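PDB 2RA8: WGR domain-containing protein from Bacteroides fragilis, which is of unknown function but joins a WGR domain, a module often found in nucleic-acid-binding proteins, to a leucine-rich-repeat domain. Local coordinates for residues Gln265-Val268 and Val269-Leu273; Gly295-Leu298 and Leu299-His302. One frame throughout, in Å; residues are numbered along the deposited sequence.

Contact 1 of 2, residues Gln265-Val268 and Val269-Leu273; sequences QNVV and VEMFL
Phe272 packs against Val268 one helical turn earlier, the two side chains lying alongside and pointing the same way. Following Phe272 outward, its CB and CG lie 3.8 and 3.9 Å from Val268 O. At CD2 the ring comes closest to that oxygen, 3.2 Å from Val268 O, which lies obliquely to the ring. One atom further on, CE2 meets a methyl, with Val268 CG1 3.5 Å away. Val268 offers this branch because its CG1 stands opposite the backbone N (chi1 179°), on the carbonyl side and so up the helix toward the ring.

The carbonyl beside the ring is engaged by the backbone: Phe272 N donates to Val268 O over 3.1 Å, with the N-H at 163° and the donor tilted 22° from the carbonyl plane. One residue back, the hydrogen bond from Met271 N to Val267 O, also 3.1 Å, lies in the carbonyl plane. Here the selenomethionine chain runs extended past CG, itself 3.5 Å from Val267 O, until its terminal CE reaches Val267 CG1 at 4.1 Å; the two side chains cross obliquely.

Helix 265-274 is the crossover of the beta-alpha-beta unit between strands 256-260 and 283-285. Val268 and Phe272 turn toward the sheet, onto Ile259 and Leu257, and Phe272 also makes an edge-to-face contact with Phe246. The carboxylate of Glu270 is paired with Arg243, while Val269 and Leu273 pack on helix 293-300.

Contact 2 of 2, residues Gly295-Leu298 and Leu299-His302; sequences GARL and LLDH
The guanidinium of Arg297 and the carboxylate of Asp301 meet with their planes 26° apart, and Asp301 OD1 and Leu300 CD1 both approach the guanidinium obliquely. The salt bridge is a long one, 3.6 Å from Arg297 NE to Asp301 OD1. A water reinforces it, donating to Asp301 OD1 at 2.7 Å and accepting a weak bond from Arg297 NH2. The other flat group, the His302 imidazole, has a carbonyl at its edge, Leu298 O lying near the ring plane and 3.2 Å from CD2.

The arginine is carried forward along the helix. A bend at chi2 (-66°) sets its CD 3.4 Å from Asp301 OD2, and a second at chi3 (94°) turns the guanidinium over Leu300, whose side chain it crosses at about a right angle. There NH2 comes to 3.3 Å from Leu300 CD1. The guanidinium has two acidic partners, Asp301 through NE and Glu326 through NH2, and together they fix its rotation.

Beneath these side chains the backbone bonds run from Leu300 N to Ala296 O, 3.1 Å and nearly straight, and from Asp301 N to Arg297 O at 2.9 Å. Asp301 thus meets Arg297 through both its backbone and its side chain.

Helix 293-300 has a helix on two of its flanks. Leu298 and Leu299, with His302 just past its end, touch helix 265-274, whereas Ala296 and Leu300 lie on Met323 of helix 321-330, the helix that also carries Glu326.

In the fold
Contact 1 comes first along the chain, on helix 265-274, and contact 2 follows on helix 293-300, with strand 283-285 between them. Their centres are about 10 Å apart and the helices touch directly: Val269 CG1 lies 3.7 Å from Gly295 O, and Leu273 CD1 lies 3.8 Å from Leu298 CB. Asn266 OD1 lies 3.4 Å from Gly295 CA, where the absence of a side chain permits the close approach, while its ND2 bonds to Thr292. After the short helix 303-306, helix 321-330 packs on another flank of contact 2 and leads to the last strand, 334-336. Both contacts thus lie on neighbouring helices of the leucine-rich-repeat array, covering the same side of its ten-stranded parallel sheet.

Contact 1 of 2, residues Gln265-Val268 and Val269-Leu273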
ATOM      1  N   GLN A 265     -16.524 -16.094   8.573  1.00 29.04           N
ATOM      2  CA  GLN A 265     -15.582 -16.785   7.700  1.00 25.93           C
ATOM      3  C   GLN A 265     -15.456 -18.266   7.997  1.00 28.90           C
ATOM      4  O   GLN A 265     -15.204 -19.064   7.085  1.00 29.50           O
ATOM      5  CB  GLN A 265     -14.194 -16.126   7.785  1.00 29.89           C
ATOM      6  CG  GLN A 265     -13.226 -16.572   6.686  1.00 24.80           C
ATOM      7  CD  GLN A 265     -13.709 -16.181   5.292  1.00 22.73           C
ATOM      8  OE1 GLN A 265     -13.837 -17.029   4.403  1.00 26.12           O
ATOM      9  NE2 GLN A 265     -13.982 -14.892   5.101  1.00 13.08           N
ATOM     10  N   ASN A 266     -15.641 -18.651   9.261  1.00 22.65           N
ATOM     11  CA  ASN A 266     -15.516 -20.056   9.631  1.00 21.51           C
ATOM     12  C   ASN A 266     -16.558 -20.900   8.948  1.00 22.19           C
ATOM     13  O   ASN A 266     -16.314 -22.066   8.629  1.00 26.04           O
ATOM     14  CB  ASN A 266     -15.649 -20.254  11.155  1.00 31.85           C
ATOM     15  CG  ASN A 266     -14.610 -19.477  11.955  1.00 28.41           C
ATOM     16  OD1 ASN A 266     -13.465 -19.284  11.519  1.00 27.46           O
ATOM     17  ND2 ASN A 266     -14.999 -19.044  13.147  1.00 31.41           N
ATOM     18  N   VAL A 267     -17.731 -20.315   8.715  1.00 22.51           N
ATOM     19  CA  VAL A 267     -18.820 -21.044   8.074  1.00 29.34           C
ATOM     20  C   VAL A 267     -18.426 -21.448   6.678  1.00 24.33           C
ATOM     21  O   VAL A 267     -18.776 -22.544   6.211  1.00 24.10           O
ATOM     22  CB  VAL A 267     -20.099 -20.188   7.989  1.00 26.53           C
ATOM     23  CG1 VAL A 267     -21.282 -21.073   7.633  1.00 38.89           C
ATOM     24  CG2 VAL A 267     -20.346 -19.472   9.308  1.00 35.58           C
ATOM     25  N   VAL A 268     -17.688 -20.564   6.005  1.00 28.37           N
ATOM     26  CA  VAL A 268     -17.233 -20.811   4.637  1.00 22.32           C
ATOM     27  C   VAL A 268     -16.389 -22.059   4.583  1.00 24.42           C
ATOM     28  O   VAL A 268     -16.436 -22.819   3.608  1.00 26.08           O
ATOM     29  CB  VAL A 268     -16.443 -19.578   4.081  1.00 23.29           C
ATOM     30  CG1 VAL A 268     -15.951 -19.838   2.662  1.00 21.26           C
ATOM     31  CG2 VAL A 268     -17.338 -18.339   4.105  1.00 17.20           C
ATOM     32  N   VAL A 269     -15.623 -22.298   5.641  1.00 28.40           N
ATOM     33  CA  VAL A 269     -14.792 -23.488   5.698  1.00 26.09           C
ATOM     34  C   VAL A 269     -15.687 -24.706   5.645  1.00 24.02           C
ATOM     35  O   VAL A 269     -15.390 -25.682   4.958  1.00 36.01           O
ATOM     36  CB  VAL A 269     -13.955 -23.526   6.995  1.00 25.63           C
ATOM     37  CG1 VAL A 269     -13.113 -24.799   7.043  1.00 25.54           C
ATOM     38  CG2 VAL A 269     -13.073 -22.293   7.078  1.00 26.21           C
ATOM     39  N   GLU A 270     -16.799 -24.649   6.372  1.00 30.97           N
ATOM     40  CA  GLU A 270     -17.744 -25.756   6.401  1.00 29.72           C
ATOM     41  C   GLU A 270     -18.307 -26.012   5.011  1.00 27.70           C
ATOM     42  O   GLU A 270     -18.407 -27.157   4.567  1.00 25.83           O
ATOM     43  CB  GLU A 270     -18.896 -25.445   7.369  1.00 36.00           C
ATOM     44  CG  GLU A 270     -19.851 -26.609   7.575  1.00 49.84           C
ATOM     45  CD  GLU A 270     -21.154 -26.194   8.243  1.00 56.98           C
ATOM     46  OE1 GLU A 270     -21.092 -25.601   9.341  1.00 66.48           O
ATOM     47  OE2 GLU A 270     -22.235 -26.464   7.666  1.00 47.51           O
HETATM   48  N   MSE A 271     -18.673 -24.940   4.314  1.00 32.08           N
HETATM   49  CA  MSE A 271     -19.225 -25.061   2.967  1.00 32.44           C
HETATM   50  C   MSE A 271     -18.293 -25.805   2.064  1.00 36.38           C
HETATM   51  O   MSE A 271     -18.713 -26.691   1.313  1.00 36.55           O
HETATM   52  CB  MSE A 271     -19.494 -23.683   2.379  1.00 28.68           C
HETATM   53  CG  MSE A 271     -20.521 -22.904   3.154  1.00 30.56           C
HETATM   54 SE   MSE A 271     -20.997 -21.251   2.289  1.00 48.53          SE
HETATM   55  CE  MSE A 271     -22.118 -20.535   3.674  1.00 29.64           C
ATOM     56  N   PHE A 272     -17.012 -25.446   2.122  1.00 24.80           N
ATOM     57  CA  PHE A 272     -16.012 -26.112   1.305  1.00 27.49           C
ATOM     58  C   PHE A 272     -15.977 -27.587   1.612  1.00 32.03           C
ATOM     59  O   PHE A 272     -16.154 -28.422   0.723  1.00 32.93           O
ATOM     60  CB  PHE A 272     -14.616 -25.511   1.553  1.00 33.15           C
ATOM     61  CG  PHE A 272     -14.309 -24.303   0.706  1.00 34.29           C
ATOM     62  CD1 PHE A 272     -13.982 -24.443  -0.639  1.00 35.97           C
ATOM     63  CD2 PHE A 272     -14.359 -23.025   1.248  1.00 19.17           C
ATOM     64  CE1 PHE A 272     -13.710 -23.326  -1.425  1.00 15.60           C
ATOM     65  CE2 PHE A 272     -14.088 -21.909   0.463  1.00 16.21           C
ATOM     66  CZ  PHE A 272     -13.765 -22.066  -0.870  1.00 26.09           C
ATOM     67  N   LEU A 273     -15.768 -27.917   2.884  1.00 34.99           N
ATOM     68  CA  LEU A 273     -15.654 -29.311   3.308  1.00 32.83           C
ATOM     69  C   LEU A 273     -16.813 -30.203   2.972  1.00 35.72           C
ATOM     70  O   LEU A 273     -16.615 -31.378   2.679  1.00 28.18           O
ATOM     71  CB  LEU A 273     -15.372 -29.386   4.815  1.00 30.26           C
ATOM     72  CG  LEU A 273     -14.062 -28.725   5.280  1.00 25.51           C
ATOM     73  CD1 LEU A 273     -13.961 -28.770   6.788  1.00 22.55           C
ATOM     74  CD2 LEU A 273     -12.877 -29.430   4.654  1.00 21.18           C
TER

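Contact 2 of 2, residues Gly295-Leu298 and Leu299-His302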
ATOM      1  N   GLY A 295     -12.095 -22.296  12.975  1.00 40.07           N
ATOM      2  CA  GLY A 295     -12.301 -22.456  11.549  1.00 18.81           C
ATOM      3  C   GLY A 295     -11.197 -23.336  10.996  1.00 33.14           C
ATOM      4  O   GLY A 295     -11.458 -24.301  10.271  1.00 23.31           O
ATOM      5  N   ALA A 296      -9.955 -23.004  11.342  1.00 23.17           N
ATOM      6  CA  ALA A 296      -8.796 -23.772  10.887  1.00 25.28           C
ATOM      7  C   ALA A 296      -8.879 -25.181  11.406  1.00 28.07           C
ATOM      8  O   ALA A 296      -8.455 -26.133  10.747  1.00 29.71           O
ATOM      9  CB  ALA A 296      -7.516 -23.120  11.374  1.00 25.17           C
ATOM     10  N   ARG A 297      -9.426 -25.309  12.610  1.00 30.24           N
ATOM     11  CA  ARG A 297      -9.605 -26.591  13.279  1.00 32.00           C
ATOM     12  C   ARG A 297     -10.273 -27.587  12.352  1.00 33.13           C
ATOM     13  O   ARG A 297      -9.847 -28.744  12.236  1.00 31.42           O
ATOM     14  CB  ARG A 297     -10.493 -26.395  14.511  1.00 33.92           C
ATOM     15  CG  ARG A 297      -9.959 -26.948  15.825  1.00 44.36           C
ATOM     16  CD  ARG A 297      -9.857 -28.460  15.823  1.00 41.41           C
ATOM     17  NE  ARG A 297      -8.534 -28.932  15.424  1.00 37.72           N
ATOM     18  CZ  ARG A 297      -7.408 -28.634  16.070  1.00 40.70           C
ATOM     19  NH1 ARG A 297      -7.443 -27.858  17.145  1.00 54.39           N
ATOM     20  NH2 ARG A 297      -6.247 -29.127  15.656  1.00 31.90           N
ATOM     21  N   LEU A 298     -11.336 -27.139  11.692  1.00 30.91           N
ATOM     22  CA  LEU A 298     -12.078 -27.997  10.781  1.00 30.05           C
ATOM     23  C   LEU A 298     -11.179 -28.571   9.716  1.00 34.35           C
ATOM     24  O   LEU A 298     -11.268 -29.757   9.386  1.00 39.79           O
ATOM     25  CB  LEU A 298     -13.221 -27.216  10.130  1.00 37.72           C
ATOM     26  CG  LEU A 298     -14.201 -26.482  11.059  1.00 26.79           C
ATOM     27  CD1 LEU A 298     -15.228 -25.771  10.212  1.00 26.49           C
ATOM     28  CD2 LEU A 298     -14.885 -27.449  12.009  1.00 43.65           C
ATOM     29  N   LEU A 299     -10.299 -27.734   9.174  1.00 35.45           N
ATOM     30  CA  LEU A 299      -9.376 -28.180   8.141  1.00 34.05           C
ATOM     31  C   LEU A 299      -8.516 -29.292   8.654  1.00 35.06           C
ATOM     32  O   LEU A 299      -8.370 -30.326   7.998  1.00 36.19           O
ATOM     33  CB  LEU A 299      -8.472 -27.037   7.687  1.00 32.99           C
ATOM     34  CG  LEU A 299      -9.127 -25.872   6.955  1.00 32.35           C
ATOM     35  CD1 LEU A 299      -8.129 -24.727   6.857  1.00 32.69           C
ATOM     36  CD2 LEU A 299      -9.588 -26.320   5.575  1.00 30.98           C
ATOM     37  N   LEU A 300      -7.930 -29.084   9.831  1.00 34.28           N
ATOM     38  CA  LEU A 300      -7.062 -30.085  10.445  1.00 31.79           C
ATOM     39  C   LEU A 300      -7.778 -31.378  10.776  1.00 37.59           C
ATOM     40  O   LEU A 300      -7.161 -32.442  10.758  1.00 35.94           O
ATOM     41  CB  LEU A 300      -6.411 -29.529  11.718  1.00 27.44           C
ATOM     42  CG  LEU A 300      -5.399 -28.404  11.520  1.00 28.44           C
ATOM     43  CD1 LEU A 300      -4.938 -27.877  12.870  1.00 26.84           C
ATOM     44  CD2 LEU A 300      -4.224 -28.917  10.711  1.00 24.25           C
ATOM     45  N   ASP A 301      -9.074 -31.294  11.084  1.00 41.34           N
ATOM     46  CA  ASP A 301      -9.872 -32.480  11.401  1.00 40.56           C
ATOM     47  C   ASP A 301     -10.308 -33.189  10.142  1.00 41.43           C
ATOM     48  O   ASP A 301     -10.948 -34.240  10.201  1.00 43.51           O
ATOM     49  CB  ASP A 301     -11.145 -32.110  12.188  1.00 46.01           C
ATOM     50  CG  ASP A 301     -10.857 -31.619  13.604  1.00 47.85           C
ATOM     51  OD1 ASP A 301      -9.847 -32.040  14.202  1.00 38.41           O
ATOM     52  OD2 ASP A 301     -11.665 -30.825  14.130  1.00 43.21           O
ATOM     53  N   HIS A 302      -9.971 -32.615   8.992  1.00 41.77           N
ATOM     54  CA  HIS A 302     -10.359 -33.190   7.708  1.00 38.91           C
ATOM     55  C   HIS A 302      -9.296 -33.028   6.657  1.00 37.78           C
ATOM     56  O   HIS A 302      -9.591 -32.606   5.538  1.00 44.86           O
ATOM     57  CB  HIS A 302     -11.638 -32.523   7.208  1.00 34.35           C
ATOM     58  CG  HIS A 302     -12.836 -32.798   8.057  1.00 36.40           C
ATOM     59  ND1 HIS A 302     -13.426 -34.043   8.127  1.00 37.56           N
ATOM     60  CD2 HIS A 302     -13.559 -31.992   8.869  1.00 51.23           C
ATOM     61  CE1 HIS A 302     -14.461 -33.991   8.947  1.00 43.11           C
ATOM     62  NE2 HIS A 302     -14.563 -32.757   9.410  1.00 44.65           N
TER
HETATM   63  O   HOH W   1      -7.156 -32.180  14.631  1.00 37.65           O